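Local coordinates for protein translation initiation factor eIF-2B (Pyrococcus horikoshii, PDB 1VB5) that probably takes part in exchanging GDP for GTP on initiation factor 2, as the regulatory subunit of archaeal initiation factor 2B, at residues Ile102-Ile107 against Ile126-Glu131; Thr121-Ile126 against Arg154-Ser159; Asp186-Asp191 against Phe214-Glu219. All blocks are in the same frame, centred on the assembly; numbering follows the deposited sequence.

Contact 1. Residues Ile102-Ile107 against Ile126-Glu131; sequences IGAQLI and IRTAKE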
ATOM      1  N   ILE B 102     -29.049  -5.137   1.636  1.00 22.92           N
ATOM      2  CA  ILE B 102     -29.020  -4.064   0.650  1.00 21.27           C
ATOM      3  C   ILE B 102     -27.709  -4.101  -0.144  1.00 26.57           C
ATOM      4  O   ILE B 102     -27.706  -3.905  -1.359  1.00 21.50           O
ATOM      5  CB  ILE B 102     -29.179  -2.697   1.340  1.00 26.88           C
ATOM      6  CG1 ILE B 102     -30.570  -2.619   1.983  1.00 23.89           C
ATOM      7  CG2 ILE B 102     -28.959  -1.562   0.330  1.00 18.98           C
ATOM      8  CD1 ILE B 102     -30.811  -1.380   2.806  1.00 20.87           C
ATOM      9  N   GLY B 103     -26.601  -4.360   0.548  1.00 20.95           N
ATOM     10  CA  GLY B 103     -25.316  -4.431  -0.122  1.00 21.26           C
ATOM     11  C   GLY B 103     -25.248  -5.595  -1.092  1.00 22.15           C
ATOM     12  O   GLY B 103     -24.747  -5.456  -2.207  1.00 23.89           O
ATOM     13  N   ALA B 104     -25.753  -6.751  -0.670  1.00 23.92           N
ATOM     14  CA  ALA B 104     -25.749  -7.947  -1.510  1.00 24.34           C
ATOM     15  C   ALA B 104     -26.536  -7.703  -2.788  1.00 24.50           C
ATOM     16  O   ALA B 104     -26.172  -8.188  -3.858  1.00 26.53           O
ATOM     17  CB  ALA B 104     -26.352  -9.130  -0.746  1.00 18.86           C
ATOM     18  N   GLN B 105     -27.621  -6.950  -2.659  1.00 26.76           N
ATOM     19  CA  GLN B 105     -28.494  -6.620  -3.781  1.00 25.96           C
ATOM     20  C   GLN B 105     -27.697  -5.848  -4.836  1.00 27.93           C
ATOM     21  O   GLN B 105     -27.896  -6.011  -6.041  1.00 28.17           O
ATOM     22  CB  GLN B 105     -29.650  -5.764  -3.264  1.00 32.35           C
ATOM     23  CG  GLN B 105     -30.941  -5.880  -4.036  1.00 44.06           C
ATOM     24  CD  GLN B 105     -32.020  -4.975  -3.466  1.00 50.18           C
ATOM     25  OE1 GLN B 105     -32.266  -4.962  -2.254  1.00 50.61           O
ATOM     26  NE2 GLN B 105     -32.672  -4.213  -4.338  1.00 50.82           N
ATOM     27  N   LEU B 106     -26.789  -5.005  -4.359  1.00 25.83           N
ATOM     28  CA  LEU B 106     -25.934  -4.192  -5.214  1.00 26.50           C
ATOM     29  C   LEU B 106     -25.020  -5.056  -6.084  1.00 30.27           C
ATOM     30  O   LEU B 106     -24.820  -4.774  -7.266  1.00 33.09           O
ATOM     31  CB  LEU B 106     -25.088  -3.271  -4.334  1.00 30.73           C
ATOM     32  CG  LEU B 106     -24.085  -2.293  -4.939  1.00 26.45           C
ATOM     33  CD1 LEU B 106     -24.803  -1.294  -5.841  1.00 19.24           C
ATOM     34  CD2 LEU B 106     -23.374  -1.562  -3.798  1.00 19.55           C
ATOM     35  N   ILE B 107     -24.465  -6.105  -5.488  1.00 24.00           N
ATOM     36  CA  ILE B 107     -23.563  -7.013  -6.187  1.00 23.64           C
ATOM     37  C   ILE B 107     -24.244  -7.677  -7.390  1.00 26.93           C
ATOM     38  O   ILE B 107     -25.446  -7.944  -7.364  1.00 26.24           O
ATOM     39  CB  ILE B 107     -23.027  -8.093  -5.204  1.00 21.70           C
ATOM     40  CG1 ILE B 107     -22.191  -7.415  -4.113  1.00 25.00           C
ATOM     41  CG2 ILE B 107     -22.188  -9.121  -5.945  1.00 27.97           C
ATOM     42  CD1 ILE B 107     -21.719  -8.335  -3.008  1.00 32.87           C
ATOM     43  N   ILE B 126     -20.865  -9.754   1.504  1.00 23.39           N
ATOM     44  CA  ILE B 126     -20.345 -10.753   0.584  1.00 22.82           C
ATOM     45  C   ILE B 126     -20.999 -12.125   0.783  1.00 23.37           C
ATOM     46  O   ILE B 126     -21.373 -12.788  -0.185  1.00 25.28           O
ATOM     47  CB  ILE B 126     -18.803 -10.837   0.720  1.00 21.84           C
ATOM     48  CG1 ILE B 126     -18.174  -9.603   0.058  1.00 27.55           C
ATOM     49  CG2 ILE B 126     -18.273 -12.105   0.093  1.00 19.77           C
ATOM     50  CD1 ILE B 126     -16.670  -9.441   0.307  1.00 24.51           C
ATOM     51  N   ARG B 127     -21.150 -12.537   2.034  1.00 21.37           N
ATOM     52  CA  ARG B 127     -21.761 -13.822   2.346  1.00 23.06           C
ATOM     53  C   ARG B 127     -23.229 -13.884   1.931  1.00 24.78           C
ATOM     54  O   ARG B 127     -23.693 -14.909   1.423  1.00 23.25           O
ATOM     55  CB  ARG B 127     -21.635 -14.115   3.841  1.00 22.63           C
ATOM     56  CG  ARG B 127     -20.255 -14.598   4.254  1.00 21.93           C
ATOM     57  CD  ARG B 127     -20.148 -14.776   5.757  1.00 19.86           C
ATOM     58  NE  ARG B 127     -18.959 -15.547   6.097  1.00 19.54           N
ATOM     59  CZ  ARG B 127     -18.410 -15.588   7.306  1.00 18.06           C
ATOM     60  NH1 ARG B 127     -18.940 -14.897   8.305  1.00 16.30           N
ATOM     61  NH2 ARG B 127     -17.320 -16.319   7.510  1.00 21.72           N
ATOM     62  N   THR B 128     -23.956 -12.793   2.154  1.00 24.15           N
ATOM     63  CA  THR B 128     -25.366 -12.746   1.791  1.00 24.90           C
ATOM     64  C   THR B 128     -25.519 -12.837   0.275  1.00 28.52           C
ATOM     65  O   THR B 128     -26.447 -13.473  -0.227  1.00 27.25           O
ATOM     66  CB  THR B 128     -26.040 -11.444   2.291  1.00 25.73           C
ATOM     67  OG1 THR B 128     -26.002 -11.402   3.724  1.00 21.59           O
ATOM     68  CG2 THR B 128     -27.498 -11.379   1.824  1.00 17.17           C
ATOM     69  N   ALA B 129     -24.604 -12.205  -0.455  1.00 26.76           N
ATOM     70  CA  ALA B 129     -24.661 -12.234  -1.914  1.00 29.70           C
ATOM     71  C   ALA B 129     -24.430 -13.656  -2.415  1.00 29.32           C
ATOM     72  O   ALA B 129     -25.096 -14.114  -3.346  1.00 27.13           O
ATOM     73  CB  ALA B 129     -23.612 -11.285  -2.511  1.00 28.84           C
ATOM     74  N   LYS B 130     -23.479 -14.352  -1.798  1.00 28.45           N
ATOM     75  CA  LYS B 130     -23.180 -15.727  -2.186  1.00 30.74           C
ATOM     76  C   LYS B 130     -24.360 -16.636  -1.849  1.00 23.53           C
ATOM     77  O   LYS B 130     -24.692 -17.543  -2.606  1.00 24.72           O
ATOM     78  CB  LYS B 130     -21.937 -16.237  -1.456  1.00 31.07           C
ATOM     79  CG  LYS B 130     -21.610 -17.689  -1.782  1.00 39.75           C
ATOM     80  CD  LYS B 130     -21.008 -18.410  -0.581  1.00 54.54           C
ATOM     81  CE  LYS B 130     -21.953 -18.369   0.625  1.00 54.64           C
ATOM     82  NZ  LYS B 130     -21.471 -19.194   1.770  1.00 45.05           N
ATOM     83  N   GLU B 131     -24.984 -16.389  -0.704  1.00 25.31           N
ATOM     84  CA  GLU B 131     -26.123 -17.188  -0.276  1.00 32.18           C
ATOM     85  C   GLU B 131     -27.303 -17.018  -1.227  1.00 35.80           C
ATOM     86  O   GLU B 131     -28.193 -17.865  -1.270  1.00 40.81           O
ATOM     87  CB  GLU B 131     -26.534 -16.809   1.151  1.00 32.71           C
ATOM     88  CG  GLU B 131     -25.457 -17.099   2.199  1.00 47.14           C
ATOM     89  CD  GLU B 131     -25.835 -16.620   3.597  1.00 56.61           C
ATOM     90  OE1 GLU B 131     -26.864 -17.087   4.136  1.00 61.73           O
ATOM     91  OE2 GLU B 131     -25.101 -15.778   4.161  1.00 55.72           O
TER
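Ala104 and Ala129 meet where helix 78-106 runs up against helix 120-131, and with nothing longer than a methyl group on either residue the two backbones come very near, CA to CA 4.4 Å. The methyl of Ala104 sits almost on the opposing main chain: Ala104 CB lies 3.5 Å from the backbone N of Ala129, closer than the 3.9 Å between Ala104 CB and Ala129 CB. Thr128 adds its methyl beside this pair, CG2 reaching to 3.6 Å from Ala104 CB. That branch points to the neighbour because it stands anti to the backbone N of Thr128, while OG1 bonds back to the carbonyl of Glu124 in its own helix. The two helices flank strand 111-115 in sequence and both lie on the same face of the mostly parallel main sheet of a Rossmann-like domain; Phe136 of strand 136-141 touches both Ile107 and Ala129. Ile107, the first residue to leave the helical conformation, completes the contact. Its CB approaches Ala129 CB to 4.2 Å, and the CG2 branch holds about the same distance, 4.3 Å. CG1, anti to the carbonyl carbon (chi1 -64°), is slightly more distant, but the extended chi2 of 174° brings CD1 up to the alanine methyl, the closest approach of this side chain, 3.5 Å from Ala129 CB. Just beyond, Lys134 NZ donates to the carbonyl oxygens of Ala104 and Ile107 at the end of helix 78-106.

Contact 2. Residues Thr121-Ile126 against Arg154-Ser159; sequences TVLEII and RELEFS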
ATOM      1  N   THR B 121     -18.957  -6.076   8.414  1.00 19.97           N
ATOM      2  CA  THR B 121     -20.100  -5.641   7.621  1.00 15.38           C
ATOM      3  C   THR B 121     -19.895  -5.995   6.152  1.00 17.46           C
ATOM      4  O   THR B 121     -20.796  -6.534   5.503  1.00 19.56           O
ATOM      5  CB  THR B 121     -20.315  -4.118   7.773  1.00 21.92           C
ATOM      6  OG1 THR B 121     -20.645  -3.824   9.139  1.00 26.36           O
ATOM      7  CG2 THR B 121     -21.438  -3.631   6.869  1.00 16.64           C
ATOM      8  N   VAL B 122     -18.713  -5.698   5.620  1.00 19.33           N
ATOM      9  CA  VAL B 122     -18.434  -6.019   4.225  1.00 15.30           C
ATOM     10  C   VAL B 122     -18.479  -7.535   4.060  1.00 16.89           C
ATOM     11  O   VAL B 122     -18.957  -8.043   3.047  1.00 21.72           O
ATOM     12  CB  VAL B 122     -17.049  -5.489   3.787  1.00 19.01           C
ATOM     13  CG1 VAL B 122     -16.709  -5.997   2.382  1.00 15.44           C
ATOM     14  CG2 VAL B 122     -17.052  -3.967   3.806  1.00 16.58           C
ATOM     15  N   LEU B 123     -17.982  -8.251   5.061  1.00 14.85           N
ATOM     16  CA  LEU B 123     -17.983  -9.712   5.033  1.00 19.90           C
ATOM     17  C   LEU B 123     -19.415 -10.268   4.958  1.00 18.42           C
ATOM     18  O   LEU B 123     -19.688 -11.195   4.198  1.00 19.56           O
ATOM     19  CB  LEU B 123     -17.267 -10.264   6.276  1.00 17.85           C
ATOM     20  CG  LEU B 123     -17.331 -11.785   6.474  1.00 23.69           C
ATOM     21  CD1 LEU B 123     -16.782 -12.495   5.239  1.00 13.24           C
ATOM     22  CD2 LEU B 123     -16.550 -12.181   7.720  1.00 17.82           C
ATOM     23  N   GLU B 124     -20.336  -9.702   5.736  1.00 22.85           N
ATOM     24  CA  GLU B 124     -21.714 -10.184   5.696  1.00 21.28           C
ATOM     25  C   GLU B 124     -22.397  -9.818   4.388  1.00 22.93           C
ATOM     26  O   GLU B 124     -23.302 -10.526   3.934  1.00 24.51           O
ATOM     27  CB  GLU B 124     -22.516  -9.656   6.887  1.00 23.34           C
ATOM     28  CG  GLU B 124     -22.167 -10.359   8.194  1.00 31.86           C
ATOM     29  CD  GLU B 124     -22.125 -11.878   8.050  1.00 38.73           C
ATOM     30  OE1 GLU B 124     -23.115 -12.460   7.552  1.00 40.84           O
ATOM     31  OE2 GLU B 124     -21.105 -12.493   8.441  1.00 36.43           O
ATOM     32  N   ILE B 125     -21.968  -8.719   3.776  1.00 20.15           N
ATOM     33  CA  ILE B 125     -22.532  -8.318   2.494  1.00 20.15           C
ATOM     34  C   ILE B 125     -22.139  -9.389   1.483  1.00 22.64           C
ATOM     35  O   ILE B 125     -22.961  -9.873   0.706  1.00 25.69           O
ATOM     36  CB  ILE B 125     -21.956  -6.961   1.999  1.00 16.78           C
ATOM     37  CG1 ILE B 125     -22.491  -5.815   2.862  1.00 19.97           C
ATOM     38  CG2 ILE B 125     -22.323  -6.738   0.534  1.00 14.21           C
ATOM     39  CD1 ILE B 125     -21.961  -4.441   2.457  1.00 16.34           C
ATOM     40  N   ILE B 126     -20.865  -9.754   1.504  1.00 23.39           N
ATOM     41  CA  ILE B 126     -20.345 -10.753   0.584  1.00 22.82           C
ATOM     42  C   ILE B 126     -20.999 -12.125   0.783  1.00 23.37           C
ATOM     43  O   ILE B 126     -21.373 -12.788  -0.185  1.00 25.28           O
ATOM     44  CB  ILE B 126     -18.803 -10.837   0.720  1.00 21.84           C
ATOM     45  CG1 ILE B 126     -18.174  -9.603   0.058  1.00 27.55           C
ATOM     46  CG2 ILE B 126     -18.273 -12.105   0.093  1.00 19.77           C
ATOM     47  CD1 ILE B 126     -16.670  -9.441   0.307  1.00 24.51           C
ATOM     48  N   ARG B 154      -9.534 -16.063   5.645  1.00 19.93           N
ATOM     49  CA  ARG B 154      -9.901 -17.277   6.373  1.00 24.11           C
ATOM     50  C   ARG B 154     -11.425 -17.425   6.394  1.00 20.65           C
ATOM     51  O   ARG B 154     -11.953 -18.523   6.245  1.00 24.19           O
ATOM     52  CB  ARG B 154      -9.403 -17.226   7.830  1.00 26.22           C
ATOM     53  CG  ARG B 154      -7.956 -17.685   8.088  1.00 40.72           C
ATOM     54  CD  ARG B 154      -6.945 -16.805   7.386  1.00 57.48           C
ATOM     55  NE  ARG B 154      -5.734 -16.535   8.173  1.00 63.15           N
ATOM     56  CZ  ARG B 154      -5.719 -15.964   9.377  1.00 61.02           C
ATOM     57  NH1 ARG B 154      -6.851 -15.597   9.972  1.00 55.51           N
ATOM     58  NH2 ARG B 154      -4.559 -15.725   9.978  1.00 58.68           N
ATOM     59  N   GLU B 155     -12.123 -16.311   6.591  1.00 18.62           N
ATOM     60  CA  GLU B 155     -13.577 -16.325   6.648  1.00 17.62           C
ATOM     61  C   GLU B 155     -14.212 -16.607   5.295  1.00 21.63           C
ATOM     62  O   GLU B 155     -15.214 -17.322   5.220  1.00 22.81           O
ATOM     63  CB  GLU B 155     -14.101 -14.997   7.199  1.00 16.94           C
ATOM     64  CG  GLU B 155     -13.678 -14.716   8.636  1.00 23.11           C
ATOM     65  CD  GLU B 155     -14.292 -15.686   9.637  1.00 27.64           C
ATOM     66  OE1 GLU B 155     -13.833 -15.714  10.795  1.00 36.53           O
ATOM     67  OE2 GLU B 155     -15.236 -16.419   9.271  1.00 31.47           O
ATOM     68  N   LEU B 156     -13.635 -16.048   4.232  1.00 19.25           N
ATOM     69  CA  LEU B 156     -14.163 -16.254   2.887  1.00 20.46           C
ATOM     70  C   LEU B 156     -13.956 -17.705   2.482  1.00 21.15           C
ATOM     71  O   LEU B 156     -14.769 -18.286   1.769  1.00 17.27           O
ATOM     72  CB  LEU B 156     -13.466 -15.328   1.881  1.00 22.57           C
ATOM     73  CG  LEU B 156     -13.809 -13.835   1.958  1.00 28.30           C
ATOM     74  CD1 LEU B 156     -12.991 -13.062   0.936  1.00 18.93           C
ATOM     75  CD2 LEU B 156     -15.298 -13.636   1.696  1.00 21.92           C
ATOM     76  N   GLU B 157     -12.854 -18.282   2.946  1.00 22.52           N
ATOM     77  CA  GLU B 157     -12.547 -19.673   2.652  1.00 26.97           C
ATOM     78  C   GLU B 157     -13.580 -20.549   3.366  1.00 23.70           C
ATOM     79  O   GLU B 157     -14.084 -21.515   2.801  1.00 25.73           O
ATOM     80  CB  GLU B 157     -11.139 -20.004   3.140  1.00 28.73           C
ATOM     81  CG  GLU B 157     -10.618 -21.356   2.708  1.00 44.34           C
ATOM     82  CD  GLU B 157      -9.155 -21.535   3.076  1.00 64.44           C
ATOM     83  OE1 GLU B 157      -8.842 -21.516   4.290  1.00 68.12           O
ATOM     84  OE2 GLU B 157      -8.316 -21.685   2.156  1.00 72.61           O
ATOM     85  N   PHE B 158     -13.895 -20.195   4.608  1.00 18.56           N
ATOM     86  CA  PHE B 158     -14.876 -20.940   5.394  1.00 23.05           C
ATOM     87  C   PHE B 158     -16.207 -20.971   4.636  1.00 26.52           C
ATOM     88  O   PHE B 158     -16.890 -21.994   4.588  1.00 23.22           O
ATOM     89  CB  PHE B 158     -15.075 -20.259   6.756  1.00 22.42           C
ATOM     90  CG  PHE B 158     -16.083 -20.943   7.649  1.00 29.00           C
ATOM     91  CD1 PHE B 158     -15.701 -21.998   8.477  1.00 27.65           C
ATOM     92  CD2 PHE B 158     -17.411 -20.521   7.675  1.00 28.31           C
ATOM     93  CE1 PHE B 158     -16.626 -22.621   9.320  1.00 26.33           C
ATOM     94  CE2 PHE B 158     -18.347 -21.134   8.512  1.00 28.44           C
ATOM     95  CZ  PHE B 158     -17.953 -22.188   9.338  1.00 29.07           C
ATOM     96  N   SER B 159     -16.556 -19.846   4.023  1.00 24.81           N
ATOM     97  CA  SER B 159     -17.814 -19.727   3.301  1.00 19.35           C
ATOM     98  C   SER B 159     -17.803 -20.252   1.863  1.00 18.84           C
ATOM     99  O   SER B 159     -18.840 -20.261   1.202  1.00 19.48           O
ATOM    100  CB  SER B 159     -18.268 -18.266   3.317  1.00 20.33           C
ATOM    101  OG  SER B 159     -18.446 -17.809   4.651  1.00 21.24           O
TER
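Leu123 and Ile126, one helical turn apart on helix 120-131, face Glu155 and Leu156 of helix 148-158. Between the leucine and isoleucine side chains the contact is purely apolar. Leu156 rests its CD2 methyl against both, 3.7 Å from Ile126 CG2 and 4.0 Å from Leu123 CD1; the Leu156 side chain crosses that of Ile126 at about a right angle and runs past that of Leu123 in the opposite direction. A second kind of contact joins a methyl to the aliphatic part of a charged chain. With CG anti to the backbone N (chi1 173°), Leu123 extends across the gap, and its CD2 rests against Glu155, 3.8 Å from CB and 3.9 Å from CG. The glutamate bends at chi2, and its OE2 forms a salt bridge with Arg127. Were Leu123 shortened to an alanine, the CD2 methyl of Leu156 would probably lose one of its two neighbours and the aliphatic stem of Glu155 its apolar cover. The axes of the short helical segments approach to 11.1 Å, with 20° between their directions, an almost parallel pairing that belongs to successive beta-alpha-beta crossovers of a Rossmann-like fold, whose strand 136-141 touches both Ile126 and Leu156.

Contact 3. Residues Asp186-Asp191 against Phe214-Glu219; sequences DMITKD and FYVAAE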
ATOM      1  N   ASP B 186     -14.807   3.231   9.691  1.00 14.70           N
ATOM      2  CA  ASP B 186     -14.722   3.369  11.135  1.00 19.96           C
ATOM      3  C   ASP B 186     -15.501   4.623  11.519  1.00 17.72           C
ATOM      4  O   ASP B 186     -15.932   4.776  12.655  1.00 20.88           O
ATOM      5  CB  ASP B 186     -13.257   3.494  11.566  1.00 18.38           C
ATOM      6  CG  ASP B 186     -12.471   2.227  11.301  1.00 29.88           C
ATOM      7  OD1 ASP B 186     -12.615   1.256  12.077  1.00 34.50           O
ATOM      8  OD2 ASP B 186     -11.720   2.191  10.304  1.00 30.27           O
ATOM      9  N   MET B 187     -15.687   5.513  10.552  1.00 21.15           N
ATOM     10  CA  MET B 187     -16.419   6.751  10.791  1.00 20.30           C
ATOM     11  C   MET B 187     -16.766   7.491   9.506  1.00 22.13           C
ATOM     12  O   MET B 187     -15.982   7.506   8.551  1.00 23.25           O
ATOM     13  CB  MET B 187     -15.600   7.695  11.682  1.00 20.01           C
ATOM     14  CG  MET B 187     -16.275   9.039  11.919  1.00 18.64           C
ATOM     15  SD  MET B 187     -15.268  10.284  12.746  1.00 25.00           S
ATOM     16  CE  MET B 187     -14.746   9.406  14.231  1.00 23.17           C
ATOM     17  N   ILE B 188     -17.954   8.084   9.482  1.00 20.70           N
ATOM     18  CA  ILE B 188     -18.385   8.898   8.356  1.00 16.45           C
ATOM     19  C   ILE B 188     -18.470  10.264   9.032  1.00 21.89           C
ATOM     20  O   ILE B 188     -19.323  10.479   9.898  1.00 23.84           O
ATOM     21  CB  ILE B 188     -19.789   8.515   7.827  1.00 17.21           C
ATOM     22  CG1 ILE B 188     -19.813   7.057   7.341  1.00 18.69           C
ATOM     23  CG2 ILE B 188     -20.185   9.467   6.706  1.00 17.95           C
ATOM     24  CD1 ILE B 188     -18.834   6.735   6.216  1.00 16.09           C
ATOM     25  N   THR B 189     -17.569  11.173   8.670  1.00 17.54           N
ATOM     26  CA  THR B 189     -17.551  12.494   9.283  1.00 17.55           C
ATOM     27  C   THR B 189     -18.816  13.279   8.971  1.00 17.96           C
ATOM     28  O   THR B 189     -19.624  12.879   8.133  1.00 19.03           O
ATOM     29  CB  THR B 189     -16.324  13.320   8.828  1.00 17.01           C
ATOM     30  OG1 THR B 189     -16.392  13.556   7.416  1.00 19.90           O
ATOM     31  CG2 THR B 189     -15.039  12.573   9.142  1.00 19.31           C
ATOM     32  N   LYS B 190     -18.977  14.402   9.659  1.00 22.90           N
ATOM     33  CA  LYS B 190     -20.134  15.261   9.471  1.00 20.87           C
ATOM     34  C   LYS B 190     -20.201  15.796   8.040  1.00 16.97           C
ATOM     35  O   LYS B 190     -21.286  15.965   7.491  1.00 15.75           O
ATOM     36  CB  LYS B 190     -20.078  16.435  10.452  1.00 26.62           C
ATOM     37  CG  LYS B 190     -21.314  17.308  10.418  1.00 31.49           C
ATOM     38  CD  LYS B 190     -21.171  18.531  11.300  1.00 39.80           C
ATOM     39  CE  LYS B 190     -22.420  19.402  11.207  1.00 45.52           C
ATOM     40  NZ  LYS B 190     -22.289  20.657  12.005  1.00 58.80           N
ATOM     41  N   ASP B 191     -19.044  16.066   7.436  1.00 15.94           N
ATOM     42  CA  ASP B 191     -19.029  16.585   6.072  1.00 18.90           C
ATOM     43  C   ASP B 191     -18.972  15.512   4.974  1.00 20.94           C
ATOM     44  O   ASP B 191     -18.727  15.812   3.808  1.00 19.58           O
ATOM     45  CB  ASP B 191     -17.903  17.630   5.898  1.00 24.23           C
ATOM     46  CG  ASP B 191     -16.557  17.170   6.460  1.00 24.71           C
ATOM     47  OD1 ASP B 191     -16.505  16.153   7.183  1.00 26.36           O
ATOM     48  OD2 ASP B 191     -15.541  17.847   6.179  1.00 28.45           O
ATOM     49  N   PHE B 214     -16.814   2.862  -6.386  1.00 15.40           N
ATOM     50  CA  PHE B 214     -16.308   2.691  -5.027  1.00 16.47           C
ATOM     51  C   PHE B 214     -17.411   2.892  -3.985  1.00 19.55           C
ATOM     52  O   PHE B 214     -17.893   4.008  -3.794  1.00 14.70           O
ATOM     53  CB  PHE B 214     -15.191   3.718  -4.803  1.00 14.82           C
ATOM     54  CG  PHE B 214     -14.377   3.497  -3.559  1.00 14.37           C
ATOM     55  CD1 PHE B 214     -13.227   2.713  -3.596  1.00 12.44           C
ATOM     56  CD2 PHE B 214     -14.716   4.130  -2.370  1.00 14.38           C
ATOM     57  CE1 PHE B 214     -12.424   2.574  -2.470  1.00 17.25           C
ATOM     58  CE2 PHE B 214     -13.919   3.996  -1.234  1.00 14.11           C
ATOM     59  CZ  PHE B 214     -12.767   3.216  -1.288  1.00 18.15           C
ATOM     60  N   TYR B 215     -17.797   1.820  -3.297  1.00 21.77           N
ATOM     61  CA  TYR B 215     -18.840   1.919  -2.278  1.00 16.61           C
ATOM     62  C   TYR B 215     -18.309   1.696  -0.876  1.00 14.86           C
ATOM     63  O   TYR B 215     -17.391   0.900  -0.657  1.00 14.65           O
ATOM     64  CB  TYR B 215     -19.966   0.914  -2.543  1.00 15.24           C
ATOM     65  CG  TYR B 215     -20.867   1.278  -3.702  1.00 13.10           C
ATOM     66  CD1 TYR B 215     -20.500   0.991  -5.023  1.00 14.38           C
ATOM     67  CD2 TYR B 215     -22.090   1.913  -3.477  1.00 13.02           C
ATOM     68  CE1 TYR B 215     -21.341   1.328  -6.090  1.00 13.16           C
ATOM     69  CE2 TYR B 215     -22.931   2.257  -4.532  1.00  9.59           C
ATOM     70  CZ  TYR B 215     -22.559   1.960  -5.830  1.00 14.90           C
ATOM     71  OH  TYR B 215     -23.427   2.262  -6.861  1.00 20.76           O
ATOM     72  N   VAL B 216     -18.907   2.404   0.072  1.00 13.44           N
ATOM     73  CA  VAL B 216     -18.528   2.303   1.470  1.00 17.98           C
ATOM     74  C   VAL B 216     -19.712   1.743   2.254  1.00 20.84           C
ATOM     75  O   VAL B 216     -20.837   2.212   2.100  1.00 19.22           O
ATOM     76  CB  VAL B 216     -18.158   3.688   2.039  1.00 21.71           C
ATOM     77  CG1 VAL B 216     -17.888   3.583   3.543  1.00 23.76           C
ATOM     78  CG2 VAL B 216     -16.945   4.236   1.306  1.00 14.15           C
ATOM     79  N   ALA B 217     -19.459   0.730   3.073  1.00 21.29           N
ATOM     80  CA  ALA B 217     -20.517   0.125   3.877  1.00 18.99           C
ATOM     81  C   ALA B 217     -20.395   0.641   5.301  1.00 19.13           C
ATOM     82  O   ALA B 217     -19.400   0.377   5.980  1.00 16.72           O
ATOM     83  CB  ALA B 217     -20.386  -1.396   3.860  1.00 19.81           C
ATOM     84  N   ALA B 218     -21.400   1.382   5.754  1.00 15.32           N
ATOM     85  CA  ALA B 218     -21.364   1.924   7.105  1.00 17.38           C
ATOM     86  C   ALA B 218     -22.746   2.043   7.728  1.00 16.68           C
ATOM     87  O   ALA B 218     -23.609   2.746   7.210  1.00 17.50           O
ATOM     88  CB  ALA B 218     -20.690   3.288   7.097  1.00 17.97           C
ATOM     89  N   GLU B 219     -22.961   1.347   8.841  1.00 19.38           N
ATOM     90  CA  GLU B 219     -24.244   1.434   9.518  1.00 21.22           C
ATOM     91  C   GLU B 219     -24.360   2.855  10.056  1.00 24.56           C
ATOM     92  O   GLU B 219     -23.353   3.533  10.278  1.00 22.22           O
ATOM     93  CB  GLU B 219     -24.337   0.434  10.681  1.00 18.63           C
ATOM     94  CG  GLU B 219     -24.375  -1.022  10.248  1.00 20.92           C
ATOM     95  CD  GLU B 219     -22.990  -1.642  10.117  1.00 29.17           C
ATOM     96  OE1 GLU B 219     -22.004  -0.889   9.979  1.00 25.75           O
ATOM     97  OE2 GLU B 219     -22.891  -2.889  10.143  1.00 28.98           O
TER
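The contact joins two sheets of the domain: Ile188, in the strand 187-188 of a small antiparallel sheet, packs on Val216 near the end of strand 214-217 in the mostly parallel main sheet and on Ala218 just after it. Just before Ile188, a classic beta bulge pairs Asp186 and Met187 with Val195. The isoleucine side chain does the bridging. Its CG1, anti to the carbonyl carbon with chi1 at -60°, lies 3.9 Å from Ala218 CB. The chain then turns at chi2, also -60°, which keeps CD1 over the same methyl at 4.0 Å while bringing it to 4.2 Å from Val216 CG1. Thus both atoms of the longer branch meet the alanine, and the tip alone also reaches the valine. Val194 of the neighbouring strand touches Ile188 and Val216 alike, extending the buried apolar patch. The backbone of Ile188 makes backbone hydrogen bonds with Lys222 and His224, residues that follow strand 214-217. Further along, Thr189 OG1 donates to Asp191 OD1 at 2.6 Å, entering on the anti side and 30° out of the carboxylate plane. With no hydrogen bond between the two segments and 7.7 Å between the CA atoms of Ile188 and Ala218, they cohere through branched and methyl groups, while the polar turn is held by a hydrogen bond of its own.

Contacts 1 and 2 lie about 10 Å apart, centre to centre, and share helix 120-131: Ile126 belongs to both, Ile125 CG2 packs 3.5 Å from Gly103 C, and Arg127 NE makes a probable hydrogen bond of 2.7 Å to Ser159 OG. Contact 3 is more distant, its centre about 18 Å from that of contact 1 and 20 Å from that of contact 2, yet segment 214-219 connects it to both. Leu106 CD2 meets the ring of Tyr215 at CD2, 3.7 Å away. Ile125 CD1 lies 3.7 Å from Ala217 CB, and Thr121 OG1 forms a probable 2.6 Å hydrogen bond with Glu219 OE2. Helices 78-106 and 120-131 thus both pack against segment 214-219.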